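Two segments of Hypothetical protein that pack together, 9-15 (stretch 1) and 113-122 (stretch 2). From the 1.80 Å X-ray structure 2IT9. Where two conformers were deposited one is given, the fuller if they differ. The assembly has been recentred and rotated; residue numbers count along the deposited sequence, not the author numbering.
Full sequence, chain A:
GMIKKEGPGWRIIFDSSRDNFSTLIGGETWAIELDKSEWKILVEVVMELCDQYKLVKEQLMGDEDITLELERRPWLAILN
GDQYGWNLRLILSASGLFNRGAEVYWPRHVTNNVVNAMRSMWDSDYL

Stretch 1, residues 9-15: GWRIIFD
Stretch 2 (113-122) NVVNAMRSMW

One face of a β-strand, carrying Trp10, Ile12 and Phe14, lies along a nearly parallel α-helix, a contact made by packing alone, with no hydrogen bond between the stretches and 380 Å² buried. Strand 10-15 and the helix, which has begun earlier in the chain and runs through Asn113 to Arg119 (Val114 phi/psi -62/-45), share a direction, crossing at -15° with axes 9.0 Å apart; the register pairs Trp10 with Val114 (CA to CA 6.9 Å) and Ile12 with Ala117 (CA to CA 7.6 Å). Extended phi/psi, from -160/160 at Trp10 to -113/132 at Phe14, alternates the side chains, so Trp10, Ile12 and Phe14 point toward the helix while Arg11 and Ile13 point away.

Trp10 (chi1 p, chi2 -84°) lays one ring face over Val114 CA; its NE1 meets a carbon, Asn113 (m) CB, at 3.4 Å. The other side-chain pairs are apolar: Trp10 CB to Val114 (t) CG2, 3.6 Å, and Trp10 CZ3 to Ala117 CB, 3.5 Å. Ile12 (m, t) brings CD1 to 4.0 Å from Ala117 CB and 3.9 Å from Met118 CG. Further along, selenomethionine Met121 reaches toward the strand (m, m, m), placing SE 3.7 Å from Ile12 CG2 and CE 4.3 Å from Phe14 CB. Phe14 (t, chi2 68°) touches here near its root, its end leading away. Hydrogen bonds such as Met118 N to Val114 O, 2.9 Å, carry the helix.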

# COMPACT_ATOMS: atom_id res chain seq x y z
N GLY A 9 6.08 3.05 11.49
CA GLY A 9 4.93 2.52 10.79
C GLY A 9 4.13 3.46 9.91
O GLY A 9 3.16 3.03 9.30
N TRP A 10 4.57 4.72 9.76
CA TRP A 10 3.83 5.66 8.95
C TRP A 10 4.63 6.89 8.46
O TRP A 10 5.62 7.32 9.03
CB TRP A 10 2.64 6.20 9.78
CG TRP A 10 3.09 7.05 10.94
CD1 TRP A 10 3.50 6.65 12.17
CD2 TRP A 10 3.22 8.47 10.93
NE1 TRP A 10 3.85 7.71 12.93
CE2 TRP A 10 3.73 8.85 12.19
CE3 TRP A 10 2.94 9.45 9.99
CZ2 TRP A 10 3.94 10.17 12.54
CZ3 TRP A 10 3.21 10.78 10.33
CH2 TRP A 10 3.66 11.11 11.58
N ARG A 11 4.08 7.49 7.41
CA ARG A 11 4.56 8.75 6.90
C ARG A 11 3.47 9.46 6.07
O ARG A 11 2.55 8.82 5.50
CB ARG A 11 5.85 8.57 6.10
CG ARG A 11 5.64 7.75 4.84
CD ARG A 11 6.96 7.51 4.15
NE ARG A 11 6.78 6.43 3.17
CZ ARG A 11 7.42 6.36 2.00
NH1 ARG A 11 8.24 7.34 1.60
NH2 ARG A 11 7.21 5.32 1.21
N ILE A 12 3.61 10.78 5.99
CA ILE A 12 2.78 11.65 5.18
C ILE A 12 3.72 12.67 4.56
O ILE A 12 4.54 13.24 5.26
CB ILE A 12 1.74 12.40 5.99
CG1 ILE A 12 0.89 11.42 6.79
CG2 ILE A 12 0.88 13.26 5.11
CD1 ILE A 12 -0.19 12.12 7.50
N ILE A 13 3.62 12.89 3.25
CA ILE A 13 4.51 13.79 2.57
C ILE A 13 3.74 14.68 1.61
O ILE A 13 2.90 14.19 0.87
CB ILE A 13 5.65 13.07 1.73
CG1 ILE A 13 6.35 11.98 2.54
CG2 ILE A 13 6.65 14.18 1.13
CD1 ILE A 13 7.34 11.16 1.80
N PHE A 14 4.00 15.98 1.67
CA PHE A 14 3.43 16.91 0.71
C PHE A 14 4.59 17.46 -0.12
O PHE A 14 5.61 17.90 0.43
CB PHE A 14 2.68 18.05 1.38
CG PHE A 14 2.23 19.11 0.42
CD1 PHE A 14 1.22 18.83 -0.51
CD2 PHE A 14 2.78 20.39 0.44
CE1 PHE A 14 0.80 19.80 -1.40
CE2 PHE A 14 2.35 21.36 -0.45
CZ PHE A 14 1.35 21.06 -1.37
N ASP A 15 4.42 17.45 -1.45
CA ASP A 15 5.42 17.94 -2.39
C ASP A 15 4.74 19.03 -3.24
O ASP A 15 3.95 18.73 -4.13
CB ASP A 15 5.95 16.79 -3.24
CG ASP A 15 6.99 17.24 -4.24
OD1 ASP A 15 7.26 18.46 -4.38
OD2 ASP A 15 7.58 16.36 -4.89
N ASN A 113 -0.77 8.47 15.82
CA ASN A 113 0.30 9.33 15.33
C ASN A 113 -0.05 9.89 13.97
O ASN A 113 0.21 11.05 13.71
CB ASN A 113 1.64 8.57 15.37
CG ASN A 113 2.01 8.12 16.79
OD1 ASN A 113 2.01 8.90 17.73
ND2 ASN A 113 2.34 6.85 16.92
N VAL A 114 -0.68 9.08 13.12
CA VAL A 114 -1.12 9.52 11.81
C VAL A 114 -2.13 10.65 11.97
O VAL A 114 -2.06 11.68 11.27
CB VAL A 114 -1.72 8.39 11.03
CG1 VAL A 114 -2.43 8.90 9.77
CG2 VAL A 114 -0.61 7.39 10.65
N VAL A 115 -3.07 10.46 12.88
CA VAL A 115 -4.11 11.48 13.11
C VAL A 115 -3.47 12.77 13.55
O VAL A 115 -3.80 13.83 13.03
CB VAL A 115 -5.19 10.99 14.13
CG1 VAL A 115 -6.02 12.14 14.64
CG2 VAL A 115 -6.08 9.93 13.46
N ASN A 116 -2.57 12.69 14.53
CA ASN A 116 -1.88 13.86 15.00
C ASN A 116 -1.16 14.61 13.87
O ASN A 116 -1.20 15.86 13.83
CB ASN A 116 -0.92 13.49 16.14
CG ASN A 116 -1.66 13.11 17.44
OD1 ASN A 116 -2.85 13.44 17.62
ND2 ASN A 116 -0.95 12.46 18.36
N ALA A 117 -0.53 13.86 12.96
CA ALA A 117 0.18 14.45 11.80
C ALA A 117 -0.81 15.10 10.85
O ALA A 117 -0.55 16.16 10.33
CB ALA A 117 1.00 13.39 11.05
N MSE A 118 -1.95 14.45 10.59
CA MSE A 118 -2.97 15.01 9.71
C MSE A 118 -3.47 16.31 10.23
O MSE A 118 -3.62 17.26 9.45
CB MSE A 118 -4.17 14.05 9.58
CG MSE A 118 -3.84 12.87 8.77
SE MSE A 118 -5.38 11.68 8.64
CE MSE A 118 -4.70 10.51 7.33
N ARG A 119 -3.73 16.37 11.53
CA ARG A 119 -4.23 17.60 12.14
C ARG A 119 -3.25 18.78 12.10
O ARG A 119 -3.68 19.93 12.12
CB ARG A 119 -4.57 17.36 13.61
CG ARG A 119 -5.76 16.48 13.88
CD ARG A 119 -6.21 16.61 15.36
NE ARG A 119 -7.45 15.88 15.62
CZ ARG A 119 -7.59 14.76 16.35
NH1 ARG A 119 -6.55 14.21 16.99
NH2 ARG A 119 -8.80 14.21 16.49
N SER A 120 -1.95 18.51 12.07
CA SER A 120 -0.94 19.55 12.13
C SER A 120 -0.11 19.77 10.88
O SER A 120 0.90 20.46 10.96
CB SER A 120 0.03 19.21 13.26
OG SER A 120 0.73 18.02 12.94
N MSE A 121 -0.50 19.24 9.72
CA MSE A 121 0.38 19.35 8.52
C MSE A 121 1.00 20.76 8.20
O MSE A 121 2.18 20.88 7.81
CB MSE A 121 -0.28 18.76 7.29
CG MSE A 121 -0.27 17.27 7.20
SE MSE A 121 1.49 16.29 7.20
CE MSE A 121 2.41 16.76 5.50
N TRP A 122 0.20 21.82 8.38
CA TRP A 122 0.64 23.21 8.19
C TRP A 122 0.94 23.90 9.54
O TRP A 122 1.07 25.13 9.57
CB TRP A 122 -0.44 23.98 7.42